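Local coordinates for protein Pcdhgb2 (Mus musculus, PDB 5SZR), which probably acts as a calcium-dependent cell-adhesion protein that may help set up and maintain specific neuronal connections in the brain, seen here as extracellular cadherin domains 3-6, at residues N152-V156 against L167-L173; T172-E176 against I205-N211; I250-I254 against V268-S274; W366-H370 against L382-G387. One frame throughout, in Å; residues are numbered along the deposited sequence.

Interaction 1 (N152-V156 against L167-L173); sequences NEGFV and LVTDRTL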
# COMPACT_ATOMS: atom_id res chain seq x y z
N ASN A 152 -10.31 21.25 -1.95
CA ASN A 152 -8.90 21.59 -2.08
C ASN A 152 -8.07 20.30 -2.08
O ASN A 152 -7.26 20.04 -1.19
CB ASN A 152 -8.45 22.53 -0.97
CG ASN A 152 -7.05 23.07 -1.19
OD1 ASN A 152 -6.60 23.21 -2.32
ND2 ASN A 152 -6.35 23.37 -0.10
N GLU A 153 -8.28 19.47 -3.10
CA GLU A 153 -7.57 18.21 -3.25
C GLU A 153 -6.41 18.31 -4.23
O GLU A 153 -5.85 17.28 -4.62
CB GLU A 153 -8.54 17.11 -3.68
CG GLU A 153 -9.61 16.81 -2.63
CD GLU A 153 -10.34 15.51 -2.90
OE1 GLU A 153 -10.70 15.25 -4.07
OE2 GLU A 153 -10.55 14.73 -1.94
N GLY A 154 -6.04 19.52 -4.64
CA GLY A 154 -4.92 19.72 -5.53
C GLY A 154 -5.25 19.88 -6.99
O GLY A 154 -4.46 19.44 -7.84
N PHE A 155 -6.39 20.49 -7.33
CA PHE A 155 -6.77 20.70 -8.72
C PHE A 155 -7.27 22.13 -8.88
O PHE A 155 -8.09 22.60 -8.08
CB PHE A 155 -7.84 19.69 -9.14
CG PHE A 155 -7.48 18.27 -8.84
CD1 PHE A 155 -6.44 17.65 -9.51
CD2 PHE A 155 -8.17 17.55 -7.89
CE1 PHE A 155 -6.09 16.34 -9.23
CE2 PHE A 155 -7.83 16.23 -7.61
CZ PHE A 155 -6.79 15.63 -8.28
N VAL A 156 -6.78 22.81 -9.91
CA VAL A 156 -7.04 24.23 -10.12
C VAL A 156 -7.54 24.44 -11.54
O VAL A 156 -7.10 23.75 -12.47
CB VAL A 156 -5.77 25.07 -9.85
CG1 VAL A 156 -6.00 26.54 -10.17
CG2 VAL A 156 -5.33 24.91 -8.41
N LEU A 167 -8.36 22.21 -16.45
CA LEU A 167 -8.22 21.67 -15.10
C LEU A 167 -6.81 21.11 -14.96
O LEU A 167 -6.43 20.18 -15.68
CB LEU A 167 -9.26 20.59 -14.84
CG LEU A 167 -9.27 20.00 -13.43
CD1 LEU A 167 -9.62 21.07 -12.40
CD2 LEU A 167 -10.23 18.83 -13.34
N VAL A 168 -6.03 21.68 -14.03
CA VAL A 168 -4.63 21.33 -13.90
C VAL A 168 -4.33 20.93 -12.46
O VAL A 168 -5.01 21.33 -11.51
CB VAL A 168 -3.69 22.48 -14.33
CG1 VAL A 168 -4.07 22.98 -15.72
CG2 VAL A 168 -3.73 23.61 -13.31
N THR A 169 -3.29 20.11 -12.31
CA THR A 169 -2.75 19.79 -10.99
C THR A 169 -1.89 20.94 -10.49
O THR A 169 -1.17 21.58 -11.26
CB THR A 169 -1.91 18.51 -11.03
OG1 THR A 169 -0.81 18.70 -11.93
CG2 THR A 169 -2.73 17.32 -11.48
N ASP A 170 -1.96 21.20 -9.18
CA ASP A 170 -1.02 22.09 -8.53
C ASP A 170 -0.42 21.43 -7.29
O ASP A 170 0.02 22.13 -6.37
CB ASP A 170 -1.68 23.42 -8.16
CG ASP A 170 -2.69 23.28 -7.04
OD1 ASP A 170 -2.81 24.22 -6.22
OD2 ASP A 170 -3.35 22.22 -6.97
N ARG A 171 -0.40 20.10 -7.26
CA ARG A 171 0.05 19.34 -6.11
C ARG A 171 0.57 18.00 -6.62
O ARG A 171 -0.01 17.42 -7.54
CB ARG A 171 -1.09 19.14 -5.11
CG ARG A 171 -0.72 18.43 -3.82
CD ARG A 171 -1.94 18.27 -2.92
NE ARG A 171 -2.54 19.56 -2.59
CZ ARG A 171 -3.66 19.70 -1.89
NH1 ARG A 171 -4.31 18.64 -1.44
NH2 ARG A 171 -4.13 20.92 -1.63
N THR A 172 1.67 17.53 -6.04
CA THR A 172 2.19 16.21 -6.39
C THR A 172 1.21 15.13 -5.96
O THR A 172 0.66 15.17 -4.85
CB THR A 172 3.55 15.97 -5.74
OG1 THR A 172 3.49 16.40 -4.37
CG2 THR A 172 4.64 16.74 -6.46
N LEU A 173 1.01 14.15 -6.83
CA LEU A 173 0.07 13.07 -6.56
C LEU A 173 0.78 11.89 -5.93
O LEU A 173 2.01 11.81 -5.90
CB LEU A 173 -0.63 12.66 -7.86
CG LEU A 173 -1.40 13.82 -8.52
CD1 LEU A 173 -1.68 13.53 -9.99
CD2 LEU A 173 -2.70 14.09 -7.78
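Phe155 and Val156 pair with Thr169 and Val168 across the beta hairpin 155-159/164-169, at the edge of one sheet of a cadherin domain. Val156 and Val168 form the hydrogen-bonded antiparallel pair, N to O at 2.8 Å both ways and nearly straight. Phe155 and Thr169, the non-hydrogen-bonded pair beside it, turn to the opposite face: the ring edge at CE1 meets Thr169 CG2, CB rests on Leu167 CD1, and Tyr181 meets the ring edge-to-face in the sandwich interior. On the other face Val156 CG2 abuts the Asp170 carboxylate at about a right angle, 3.4 Å from CG.

Past the strand ends, Arg171 reaches back over the turn at Gly154. Its chain leaves anti to the backbone N (chi1 -176°) and bends at chi3, which lays one guanidinium face over the backbone, with Gly154 N above its centre. Gly154, with positive phi and no side chain, lets the arginine chain lie close, Arg171 CB 3.9 Å from Gly154 CA. The amide of Asn152 stands steeply to the guanidinium, 79° between planes. The end of the guanidinium grips one backbone oxygen: NH1 and NH2 of Arg171 each lie 3.3 Å from Asn152 O, approaching from the same face of that carbonyl.

Interaction 2 (T172-E176 against I205-N211); sequences TLDRE and ISDVNDN. With CA (calcium ion), chain N; CA (calcium ion), chain M; CA (calcium ion), chain O.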
# COMPACT_ATOMS: atom_id res chain seq x y z
N THR A 172 1.67 17.53 -6.04
CA THR A 172 2.19 16.21 -6.39
C THR A 172 1.21 15.13 -5.96
O THR A 172 0.66 15.17 -4.85
CB THR A 172 3.55 15.97 -5.74
OG1 THR A 172 3.49 16.40 -4.37
CG2 THR A 172 4.64 16.74 -6.46
N LEU A 173 1.01 14.15 -6.83
CA LEU A 173 0.07 13.07 -6.56
C LEU A 173 0.78 11.89 -5.93
O LEU A 173 2.01 11.81 -5.90
CB LEU A 173 -0.63 12.66 -7.86
CG LEU A 173 -1.40 13.82 -8.52
CD1 LEU A 173 -1.68 13.53 -9.99
CD2 LEU A 173 -2.70 14.09 -7.78
N ASP A 174 -0.01 10.95 -5.40
CA ASP A 174 0.54 9.76 -4.76
C ASP A 174 -0.56 8.70 -4.74
O ASP A 174 -1.48 8.79 -3.93
CB ASP A 174 1.05 10.06 -3.36
CG ASP A 174 1.64 8.84 -2.67
OD1 ASP A 174 1.89 7.83 -3.36
OD2 ASP A 174 1.85 8.89 -1.44
N ARG A 175 -0.43 7.70 -5.62
CA ARG A 175 -1.43 6.64 -5.69
C ARG A 175 -1.53 5.89 -4.37
O ARG A 175 -2.63 5.50 -3.95
CB ARG A 175 -1.11 5.67 -6.82
CG ARG A 175 -2.22 4.68 -7.11
CD ARG A 175 -1.70 3.44 -7.80
NE ARG A 175 -0.88 2.63 -6.91
CZ ARG A 175 -1.36 1.73 -6.06
NH1 ARG A 175 -2.67 1.52 -5.99
NH2 ARG A 175 -0.54 1.03 -5.29
N GLU A 176 -0.40 5.68 -3.70
CA GLU A 176 -0.40 4.93 -2.45
C GLU A 176 -1.18 5.64 -1.35
O GLU A 176 -1.62 4.98 -0.40
CB GLU A 176 1.04 4.65 -2.01
CG GLU A 176 1.71 3.49 -2.75
CD GLU A 176 2.09 3.83 -4.19
OE1 GLU A 176 2.59 4.95 -4.43
OE2 GLU A 176 1.89 2.97 -5.08
N ILE A 205 -5.83 7.33 -10.57
CA ILE A 205 -4.39 7.57 -10.47
C ILE A 205 -3.67 6.26 -10.73
O ILE A 205 -3.85 5.29 -9.99
CB ILE A 205 -4.01 8.14 -9.09
CG1 ILE A 205 -4.83 9.40 -8.78
CG2 ILE A 205 -2.52 8.43 -9.04
CD1 ILE A 205 -4.53 10.57 -9.69
N SER A 206 -2.86 6.22 -11.79
CA SER A 206 -2.15 5.01 -12.16
C SER A 206 -0.81 4.92 -11.42
O SER A 206 -0.25 5.93 -10.96
CB SER A 206 -1.92 4.94 -13.67
OG SER A 206 -1.20 6.07 -14.13
N ASP A 207 -0.29 3.71 -11.31
CA ASP A 207 0.86 3.43 -10.45
C ASP A 207 2.18 3.65 -11.18
O ASP A 207 2.30 3.41 -12.38
CB ASP A 207 0.80 1.99 -9.93
CG ASP A 207 1.95 1.68 -8.97
OD1 ASP A 207 2.03 2.33 -7.90
OD2 ASP A 207 2.75 0.77 -9.26
N VAL A 208 3.16 4.12 -10.42
CA VAL A 208 4.56 4.23 -10.84
C VAL A 208 5.39 3.48 -9.80
O VAL A 208 5.01 3.38 -8.63
CB VAL A 208 4.99 5.71 -10.96
CG1 VAL A 208 6.49 5.85 -11.16
CG2 VAL A 208 4.25 6.38 -12.11
N ASN A 209 6.51 2.91 -10.24
CA ASN A 209 7.39 2.18 -9.33
C ASN A 209 8.23 3.19 -8.56
O ASN A 209 9.39 3.47 -8.87
CB ASN A 209 8.27 1.19 -10.09
CG ASN A 209 9.06 0.29 -9.15
OD1 ASN A 209 8.65 0.05 -8.01
ND2 ASN A 209 10.19 -0.22 -9.62
N ASP A 210 7.63 3.76 -7.51
CA ASP A 210 8.32 4.73 -6.67
C ASP A 210 8.47 4.25 -5.23
O ASP A 210 8.75 5.05 -4.34
CB ASP A 210 7.60 6.08 -6.71
CG ASP A 210 6.12 5.97 -6.38
OD1 ASP A 210 5.55 4.86 -6.46
OD2 ASP A 210 5.51 7.01 -6.04
N ASN A 211 8.32 2.95 -4.98
CA ASN A 211 8.47 2.39 -3.64
C ASN A 211 9.41 1.20 -3.69
O ASN A 211 9.16 0.23 -4.41
CB ASN A 211 7.12 1.97 -3.05
CG ASN A 211 6.26 3.15 -2.67
OD1 ASN A 211 6.41 3.71 -1.58
ND2 ASN A 211 5.35 3.53 -3.56
CA CA N . 3.60 3.56 -6.71
CA CA M . 3.52 7.03 -4.84
CA CA O . 8.09 -1.12 -5.99
O HOH W 1 3.99 9.37 -4.67
O HOH W 2 4.87 6.60 -2.77
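Two acidic oxygens are pressed to 2.9 Å, Glu176 OE2 against Asp207 OD1, because one calcium ion (chain N) binds both. Their carboxylates stand 78° apart, so the two groups approach the metal in different planes. Glu176 does double duty. Its chain bends at chi2 (73°), bringing the carboxylate up to both neighbouring ions: OE2 binds the chain N calcium at 2.4 Å, while OE1 binds the chain M calcium at 2.3 Å and makes a longer contact of 2.9 Å with the first. Asp210 bridges the same pair from the other segment, OD1 to the chain N calcium and OD2 to the chain M calcium. Val208 O adds a backbone ligand to the chain N calcium, whereas Asp174 OD1 and two waters bind the chain M calcium.

Arg175 lies alongside the crowded acids. Its NE donates to Asp207 OD1 at 3.1 Å, reaching it from above the carboxylate plane, and NH2 forms a salt bridge with Glu176 OE2; this positive charge probably offsets part of the local negative charge. Asp207 OD1 is thus shared by metal and guanidinium, while the carboxylate has a further polar partner in Asn247. Away from the ions, Arg175 CB packs on Ile205 CG2, and Leu173 CD1 meets Ile205 CD1 at 4.1 Å.

Glu121 and Asp243 complete the chain N calcium site, and Glu121 also reaches the chain M calcium. A third calcium ion (chain O) takes Asn209 OD1 and Asn211 O, joined by ligands including Asp241 and Asp299. Three calcium ions held by the DxNDN linker and acids of both flanking domains form the classic cadherin interdomain site.

Interaction 3 (I250-I254 against V268-S274); sequences ISYSI and VSVNQDS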
# COMPACT_ATOMS: atom_id res chain seq x y z
N ILE A 250 8.04 -9.16 -5.71
CA ILE A 250 9.33 -9.25 -5.03
C ILE A 250 10.06 -10.52 -5.44
O ILE A 250 9.46 -11.60 -5.55
CB ILE A 250 9.16 -9.20 -3.50
CG1 ILE A 250 8.32 -7.99 -3.09
CG2 ILE A 250 10.51 -9.16 -2.81
CD1 ILE A 250 8.95 -6.69 -3.45
N SER A 251 11.37 -10.40 -5.65
CA SER A 251 12.26 -11.55 -5.79
C SER A 251 13.38 -11.43 -4.76
O SER A 251 13.97 -10.36 -4.61
CB SER A 251 12.84 -11.63 -7.20
OG SER A 251 11.85 -12.03 -8.13
N TYR A 252 13.65 -12.52 -4.06
CA TYR A 252 14.70 -12.58 -3.05
C TYR A 252 15.93 -13.30 -3.60
O TYR A 252 15.82 -14.22 -4.42
CB TYR A 252 14.22 -13.29 -1.79
CG TYR A 252 12.93 -12.72 -1.24
CD1 TYR A 252 12.94 -11.56 -0.47
CD2 TYR A 252 11.72 -13.33 -1.50
CE1 TYR A 252 11.76 -11.03 0.02
CE2 TYR A 252 10.54 -12.82 -1.01
CZ TYR A 252 10.56 -11.66 -0.25
OH TYR A 252 9.39 -11.14 0.24
N SER A 253 17.10 -12.87 -3.14
CA SER A 253 18.36 -13.46 -3.56
C SER A 253 19.40 -13.26 -2.46
O SER A 253 19.20 -12.49 -1.52
CB SER A 253 18.84 -12.88 -4.89
OG SER A 253 19.21 -11.52 -4.75
N ILE A 254 20.53 -13.95 -2.61
CA ILE A 254 21.67 -13.83 -1.70
C ILE A 254 22.81 -13.18 -2.47
O ILE A 254 23.23 -13.69 -3.51
CB ILE A 254 22.11 -15.19 -1.15
CG1 ILE A 254 21.02 -15.80 -0.26
CG2 ILE A 254 23.41 -15.06 -0.37
CD1 ILE A 254 21.41 -17.14 0.34
N VAL A 268 23.99 -22.16 1.95
CA VAL A 268 22.63 -21.65 2.04
C VAL A 268 22.18 -21.14 0.68
O VAL A 268 22.98 -20.74 -0.16
CB VAL A 268 22.52 -20.53 3.10
CG1 VAL A 268 22.70 -21.09 4.50
CG2 VAL A 268 23.54 -19.44 2.82
N SER A 269 20.86 -21.18 0.48
CA SER A 269 20.21 -20.57 -0.67
C SER A 269 18.89 -19.99 -0.20
O SER A 269 18.43 -20.27 0.91
CB SER A 269 19.99 -21.58 -1.80
OG SER A 269 19.02 -22.54 -1.42
N VAL A 270 18.27 -19.19 -1.06
CA VAL A 270 16.95 -18.64 -0.79
C VAL A 270 16.07 -18.87 -2.01
O VAL A 270 16.53 -18.73 -3.15
CB VAL A 270 17.01 -17.15 -0.40
CG1 VAL A 270 17.37 -16.28 -1.59
CG2 VAL A 270 15.70 -16.71 0.22
N ASN A 271 14.83 -19.27 -1.77
CA ASN A 271 13.87 -19.39 -2.86
C ASN A 271 13.45 -18.00 -3.31
O ASN A 271 13.03 -17.17 -2.49
CB ASN A 271 12.66 -20.21 -2.41
CG ASN A 271 11.65 -20.41 -3.52
OD1 ASN A 271 10.87 -19.51 -3.84
ND2 ASN A 271 11.66 -21.60 -4.11
N GLN A 272 13.56 -17.73 -4.61
CA GLN A 272 13.42 -16.36 -5.10
C GLN A 272 12.00 -15.82 -4.97
O GLN A 272 11.81 -14.60 -4.98
CB GLN A 272 13.86 -16.28 -6.57
CG GLN A 272 12.88 -16.93 -7.53
CD GLN A 272 13.16 -16.56 -8.98
OE1 GLN A 272 14.06 -15.78 -9.28
NE2 GLN A 272 12.37 -17.13 -9.89
N ASP A 273 10.99 -16.68 -4.86
CA ASP A 273 9.61 -16.22 -4.76
C ASP A 273 9.07 -16.27 -3.35
O ASP A 273 8.30 -15.38 -2.96
CB ASP A 273 8.71 -17.05 -5.69
CG ASP A 273 9.08 -16.88 -7.15
OD1 ASP A 273 9.61 -15.81 -7.53
OD2 ASP A 273 8.84 -17.82 -7.94
N SER A 274 9.46 -17.27 -2.55
CA SER A 274 8.93 -17.43 -1.21
C SER A 274 9.79 -16.78 -0.13
O SER A 274 9.29 -16.50 0.96
CB SER A 274 8.78 -18.91 -0.87
OG SER A 274 10.04 -19.46 -0.55
O HOH W 3 7.83 -12.72 -4.02
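Tyr252, on strand 250-257 of a Greek-key cadherin domain, faces the chain that follows strand 268-270, an edge strand of the other sheet of the sandwich. The segments 250-254 and 268-270 run antiparallel, their axes at 164°. CB of Tyr252 touches Val270 CG2 and Asn271 O. From there CG stands anti to the carbonyl carbon, beside the backbone N (chi1 -53°), which carries the CD2-CE2 edge past the backbone of 272-274. CD2 approaches Gln272 O at 3.7 Å, and CE2 comes to Asp273 O, which lies at the ring edge and in its plane. Ile250 CG2 covers part of one face. The hydroxyl at the tip is hydrogen-bonded to Ala239 N, tying this edge strand to strand 232-240.

The backbone of the same residue is held too: Tyr252 N donates to Gln272 O at 2.9 Å, an oxygen that also receives a CA-H contact from Ser251. Further along, Ile254 crosses Val270 obliquely, CG1 against CG1 at 3.9 Å, and its CD1 reaches Val268 CG2. Val270 CG1 also packs against the Ser253 backbone at CA. The turn that presents Gln272 O is fixed by Asn271, whose OD1 accepts from two backbone nitrogens on opposite faces of its amide plane, an Asx turn extended to an Asx motif: Asp273 N at 3.0 Å and Ser274 N at 2.9 Å.

Interaction 4 (W366-H370 against L382-G387); sequences WLSYH and LGLRTG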
# COMPACT_ATOMS: atom_id res chain seq x y z
N TRP A 366 30.98 -30.54 29.34
CA TRP A 366 31.29 -30.36 30.75
C TRP A 366 31.43 -31.73 31.40
O TRP A 366 30.43 -32.43 31.62
CB TRP A 366 30.22 -29.52 31.45
CG TRP A 366 30.65 -28.99 32.79
CD1 TRP A 366 31.92 -29.02 33.31
CD2 TRP A 366 29.82 -28.36 33.77
NE1 TRP A 366 31.92 -28.43 34.56
CE2 TRP A 366 30.65 -28.02 34.86
CE3 TRP A 366 28.46 -28.05 33.83
CZ2 TRP A 366 30.16 -27.39 36.00
CZ3 TRP A 366 27.98 -27.41 34.97
CH2 TRP A 366 28.83 -27.09 36.03
N LEU A 367 32.66 -32.13 31.70
CA LEU A 367 32.92 -33.51 32.10
C LEU A 367 32.79 -33.68 33.60
O LEU A 367 33.15 -32.80 34.38
CB LEU A 367 34.30 -33.95 31.62
CG LEU A 367 34.44 -33.79 30.11
CD1 LEU A 367 35.70 -34.48 29.62
CD2 LEU A 367 33.20 -34.32 29.39
N SER A 368 32.27 -34.84 34.00
CA SER A 368 32.16 -35.22 35.40
C SER A 368 32.57 -36.68 35.51
O SER A 368 32.27 -37.49 34.62
CB SER A 368 30.75 -35.02 35.94
OG SER A 368 29.90 -36.07 35.50
N TYR A 369 33.23 -37.02 36.62
CA TYR A 369 33.89 -38.31 36.80
C TYR A 369 33.19 -39.08 37.91
O TYR A 369 32.96 -38.54 38.99
CB TYR A 369 35.37 -38.10 37.13
CG TYR A 369 36.13 -37.40 36.02
CD1 TYR A 369 36.87 -38.13 35.10
CD2 TYR A 369 36.09 -36.02 35.88
CE1 TYR A 369 37.56 -37.51 34.08
CE2 TYR A 369 36.77 -35.38 34.85
CZ TYR A 369 37.51 -36.13 33.96
OH TYR A 369 38.20 -35.50 32.94
N HIS A 370 32.88 -40.35 37.64
CA HIS A 370 32.09 -41.16 38.56
C HIS A 370 32.71 -42.54 38.73
O HIS A 370 33.26 -43.11 37.78
CB HIS A 370 30.65 -41.31 38.07
CG HIS A 370 29.98 -40.01 37.76
ND1 HIS A 370 29.17 -39.36 38.67
CD2 HIS A 370 30.00 -39.23 36.65
CE1 HIS A 370 28.72 -38.24 38.13
NE2 HIS A 370 29.21 -38.14 36.91
N LEU A 382 37.17 -39.95 44.08
CA LEU A 382 37.29 -39.56 42.67
C LEU A 382 36.70 -38.17 42.50
O LEU A 382 35.49 -37.98 42.69
CB LEU A 382 36.59 -40.58 41.76
CG LEU A 382 36.60 -40.24 40.27
CD1 LEU A 382 38.03 -40.14 39.75
CD2 LEU A 382 35.81 -41.28 39.49
N GLY A 383 37.55 -37.20 42.16
CA GLY A 383 37.11 -35.83 41.99
C GLY A 383 36.04 -35.68 40.93
O GLY A 383 36.27 -36.00 39.76
N LEU A 384 34.86 -35.21 41.35
CA LEU A 384 33.72 -35.12 40.43
C LEU A 384 34.08 -34.35 39.17
O LEU A 384 33.72 -34.76 38.06
CB LEU A 384 32.53 -34.46 41.14
CG LEU A 384 31.29 -34.25 40.28
CD1 LEU A 384 30.82 -35.57 39.69
CD2 LEU A 384 30.18 -33.60 41.09
N ARG A 385 34.78 -33.23 39.31
CA ARG A 385 35.18 -32.43 38.16
C ARG A 385 36.66 -32.55 37.82
O ARG A 385 37.05 -32.18 36.71
CB ARG A 385 34.85 -30.94 38.40
CG ARG A 385 33.38 -30.66 38.62
CD ARG A 385 32.56 -31.03 37.39
NE ARG A 385 31.17 -30.60 37.52
CZ ARG A 385 30.24 -30.82 36.60
NH1 ARG A 385 30.55 -31.47 35.48
NH2 ARG A 385 29.00 -30.39 36.78
N THR A 386 37.49 -33.04 38.73
CA THR A 386 38.92 -33.10 38.47
C THR A 386 39.38 -34.44 37.92
O THR A 386 40.38 -34.50 37.19
CB THR A 386 39.70 -32.78 39.76
OG1 THR A 386 39.45 -33.80 40.73
CG2 THR A 386 39.26 -31.43 40.32
N GLY A 387 38.67 -35.53 38.22
CA GLY A 387 39.17 -36.82 37.81
C GLY A 387 40.42 -37.25 38.55
O GLY A 387 41.15 -38.13 38.07
O HOH W 4 33.00 -38.85 41.84
O HOH W 5 40.98 -34.37 34.06
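The start of strand 368-374 runs past the turn 383-387, its backbone joined to it by one direct bond, Tyr369 N to Leu384 O at 2.7 Å, with Ser368 CA also approaching that oxygen. At the outer end Arg385 lies flat on Trp366, planes 3° apart and centres separated by 3.6 Å, a cation-pi stack in which NH1 lies over the five-membered ring, CZ near CE2 at the shared edge of the two rings, and NH2 over the six-membered ring. The arginine chain bends at chi2 (-63°) to reach the indole. Its rotation is fixed at the edge, where NH1 donates to Leu367 O at 3.1 Å; the oxygen lies in the guanidinium plane, although the nitrogen stands well above the carbonyl plane.

On the inner side the Tyr369 ring takes Gly387 CA over one face in a CH-pi contact, 3.7 Å from the centroid, while Leu384 O lies at its edge. Gly387, with positive phi and no side chain, sets its CA and N directly over the ring, N 3.5 Å from Tyr369 CD2. Leu382 CD2 reaches the His370 backbone, 3.4 Å from its C. His370 and Leu384 lie side by side, CE1 against CD1, and Ser368 OG pairs with His370 NE2 at 2.6 Å.

Strand 402-410 backs this corner of the cadherin sandwich through Val409 and Val407, while strand 350-357 meets Tyr369 through Val354 and the turn through a backbone bond to Gly387.

Overall arrangement
The four contacts follow one another along a rod of cadherin domains. Interactions 1 and 2 overlap at Thr172 and Leu173: the chain leaves the hairpin of one domain and enters the calcium site at its end, centres 15 Å apart. Interaction 3 lies in the next domain, its centre about 27 Å from that of interaction 2 but nearest atoms about 7 Å apart; interaction 4 lies in the last, centres of 3 and 4 about 49 Å apart. Both join an edge strand of the mixed sheet to the turn following an edge strand of the antiparallel sheet. Interactions 1, 3 and 4 pack single domains, whereas interaction 2 is a calcium-bound junction, consistent with an extended adhesive ectodomain.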